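Local coordinates for protein UDP-galactopyranose mutase (Deinococcus radiodurans, PDB 3HDQ) that probably interconverts UDP-galactopyranose and UDP-galactofuranose, using a bound FAD cofactor, at residues A[68-73]-A[78-83]. Numbering follows the deposited sequence.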
loop_
_atom_site.group_PDB
_atom_site.type_symbol
_atom_site.label_atom_id
_atom_site.label_comp_id
_atom_site.label_asym_id
_atom_site.label_seq_id
_atom_site.Cartn_x
_atom_site.Cartn_y
_atom_site.Cartn_z
ATOM N N ALA A 68 -9.369 6.842 -6.866
ATOM C CA ALA A 68 -10.000 6.592 -5.583
ATOM C C ALA A 68 -9.010 5.988 -4.594
ATOM O O ALA A 68 -9.365 5.663 -3.462
ATOM C CB ALA A 68 -11.196 5.685 -5.756
ATOM N N TYR A 69 -7.768 5.840 -5.028
ATOM C CA TYR A 69 -6.730 5.315 -4.162
ATOM C C TYR A 69 -6.647 6.149 -2.888
ATOM O O TYR A 69 -6.733 7.377 -2.942
ATOM C CB TYR A 69 -5.397 5.375 -4.903
ATOM C CG TYR A 69 -4.180 5.033 -4.073
ATOM C CD1 TYR A 69 -3.917 3.724 -3.705
ATOM C CD2 TYR A 69 -3.279 6.012 -3.696
ATOM C CE1 TYR A 69 -2.788 3.399 -2.973
ATOM C CE2 TYR A 69 -2.152 5.702 -2.962
ATOM C CZ TYR A 69 -1.918 4.391 -2.601
ATOM O OH TYR A 69 -0.809 4.068 -1.869
ATOM N N ASP A 70 -6.485 5.492 -1.744
ATOM C CA ASP A 70 -6.163 6.215 -0.515
ATOM C C ASP A 70 -4.954 5.619 0.218
ATOM O O ASP A 70 -4.555 4.482 -0.029
ATOM C CB ASP A 70 -7.382 6.338 0.414
ATOM C CG ASP A 70 -7.927 5.005 0.857
ATOM O OD1 ASP A 70 -9.119 4.962 1.211
ATOM O OD2 ASP A 70 -7.181 4.006 0.863
ATOM N N CYS A 71 -4.365 6.401 1.105
ATOM C CA CYS A 71 -3.167 5.966 1.804
ATOM C C CYS A 71 -2.936 6.802 3.057
ATOM O O CYS A 71 -3.518 7.879 3.234
ATOM C CB CYS A 71 -1.958 6.095 0.882
ATOM S SG CYS A 71 -1.612 7.802 0.454
ATOM N N TYR A 72 -2.084 6.297 3.933
ATOM C CA TYR A 72 -1.732 7.016 5.145
ATOM C C TYR A 72 -0.551 7.945 4.857
ATOM O O TYR A 72 0.439 7.526 4.246
ATOM C CB TYR A 72 -1.389 6.018 6.252
ATOM C CG TYR A 72 -2.594 5.323 6.860
ATOM C CD1 TYR A 72 -3.177 5.804 8.030
ATOM C CD2 TYR A 72 -3.145 4.190 6.272
ATOM C CE1 TYR A 72 -4.271 5.176 8.598
ATOM C CE2 TYR A 72 -4.250 3.556 6.839
ATOM C CZ TYR A 72 -4.804 4.057 8.001
ATOM O OH TYR A 72 -5.895 3.447 8.583
ATOM N N ASP A 73 -0.656 9.205 5.283
ATOM C CA ASP A 73 0.395 10.190 5.004
ATOM C C ASP A 73 1.533 10.149 6.030
ATOM O O ASP A 73 1.547 9.291 6.906
ATOM C CB ASP A 73 -0.187 11.606 4.892
ATOM C CG ASP A 73 -0.776 12.121 6.203
ATOM O OD1 ASP A 73 -0.501 11.584 7.303
ATOM O OD2 ASP A 73 -1.529 13.103 6.118
ATOM N N LEU A 78 -5.128 8.932 7.337
ATOM C CA LEU A 78 -5.687 8.358 6.117
ATOM C C LEU A 78 -6.207 9.459 5.193
ATOM O O LEU A 78 -7.101 10.200 5.572
ATOM C CB LEU A 78 -6.823 7.399 6.473
ATOM C CG LEU A 78 -7.490 6.623 5.333
ATOM C CD1 LEU A 78 -6.482 5.724 4.601
ATOM C CD2 LEU A 78 -8.647 5.806 5.880
ATOM N N ILE A 79 -5.638 9.575 3.991
ATOM C CA ILE A 79 -6.020 10.632 3.045
ATOM C C ILE A 79 -6.345 10.097 1.655
ATOM O O ILE A 79 -6.084 8.928 1.337
ATOM C CB ILE A 79 -4.886 11.635 2.832
ATOM C CG1 ILE A 79 -3.712 10.919 2.146
ATOM C CG2 ILE A 79 -4.496 12.283 4.148
ATOM C CD1 ILE A 79 -2.631 11.809 1.637
ATOM N N HIS A 80 -6.907 10.966 0.823
ATOM C CA HIS A 80 -7.098 10.661 -0.599
ATOM C C HIS A 80 -6.177 11.548 -1.426
ATOM O O HIS A 80 -6.430 12.746 -1.580
ATOM C CB HIS A 80 -8.549 10.893 -1.023
ATOM C CG HIS A 80 -9.555 10.228 -0.135
ATOM N ND1 HIS A 80 -10.914 10.414 -0.279
ATOM C CD2 HIS A 80 -9.399 9.389 0.919
ATOM C CE1 HIS A 80 -11.553 9.712 0.640
ATOM N NE2 HIS A 80 -10.657 9.080 1.380
ATOM N N PRO A 81 -5.096 10.971 -1.957
ATOM C CA PRO A 81 -4.135 11.795 -2.705
ATOM C C PRO A 81 -4.766 12.587 -3.856
ATOM O O PRO A 81 -4.239 13.652 -4.177
ATOM C CB PRO A 81 -3.123 10.773 -3.246
ATOM C CG PRO A 81 -3.239 9.595 -2.302
ATOM C CD PRO A 81 -4.694 9.557 -1.880
ATOM N N TYR A 82 -5.857 12.101 -4.449
ATOM C CA TYR A 82 -6.444 12.779 -5.620
ATOM C C TYR A 82 -7.765 13.489 -5.339
ATOM O O TYR A 82 -8.649 13.546 -6.208
ATOM C CB TYR A 82 -6.639 11.805 -6.788
ATOM C CG TYR A 82 -5.410 10.993 -7.097
ATOM C CD1 TYR A 82 -5.268 9.697 -6.607
ATOM C CD2 TYR A 82 -4.383 11.519 -7.872
ATOM C CE1 TYR A 82 -4.133 8.950 -6.870
ATOM C CE2 TYR A 82 -3.238 10.772 -8.153
ATOM C CZ TYR A 82 -3.117 9.489 -7.638
ATOM O OH TYR A 82 -1.990 8.741 -7.904
ATOM N N GLY A 83 -7.903 14.032 -4.132
ATOM C CA GLY A 83 -9.105 14.758 -3.772
ATOM C C GLY A 83 -10.118 13.884 -3.063
ATOM O O GLY A 83 -10.071 12.662 -3.162
HETATM O O HOH W 1 -7.590 9.713 -4.071
#
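Cys71 and Ile79 pair across a two-stranded antiparallel hairpin, gripping each other twice through their backbones: Ile79 N reaches Cys71 O at 2.8 Å, nearly straight (174° at the hydrogen), and Cys71 N returns to Ile79 O at 3.1 Å. On the face that carries their side chains the packing is close. Cys71 SG, set between its own backbone N and carbonyl carbon (chi1 65°), meets Pro81 CG at 3.7 Å, and the same CG meets Tyr69 CD2 at 3.8 Å, the proline crossing the tyrosine at about a right angle. Ile79 continues this face onto Phe309 and His281. On the other face Leu78 CD1 sits over one face of the Tyr72 ring, 4.1 Å from its centroid, a CH-pi contact; that ring also stacks on Tyr72 of the second subunit. A serine in place of Tyr72 would probably strip the aromatic cover from Leu78 CD1 and abolish the ring stack between the two subunits, since both copies would lose the ring. Beyond Asp70 and His80 the backbones no longer bond to each other directly, and a water bridges them instead: it accepts from Tyr82 N at 3.0 Å and donates to Tyr69 O at 2.7 Å. Here the type I turn from His80 to Gly83 brings Tyr82 to the FAD pocket, its ring in a cation-pi contact with Arg61. Direct backbone bonds therefore fix the strand register, while the water-bridged end carries the turn whose Tyr82 lies against FAD.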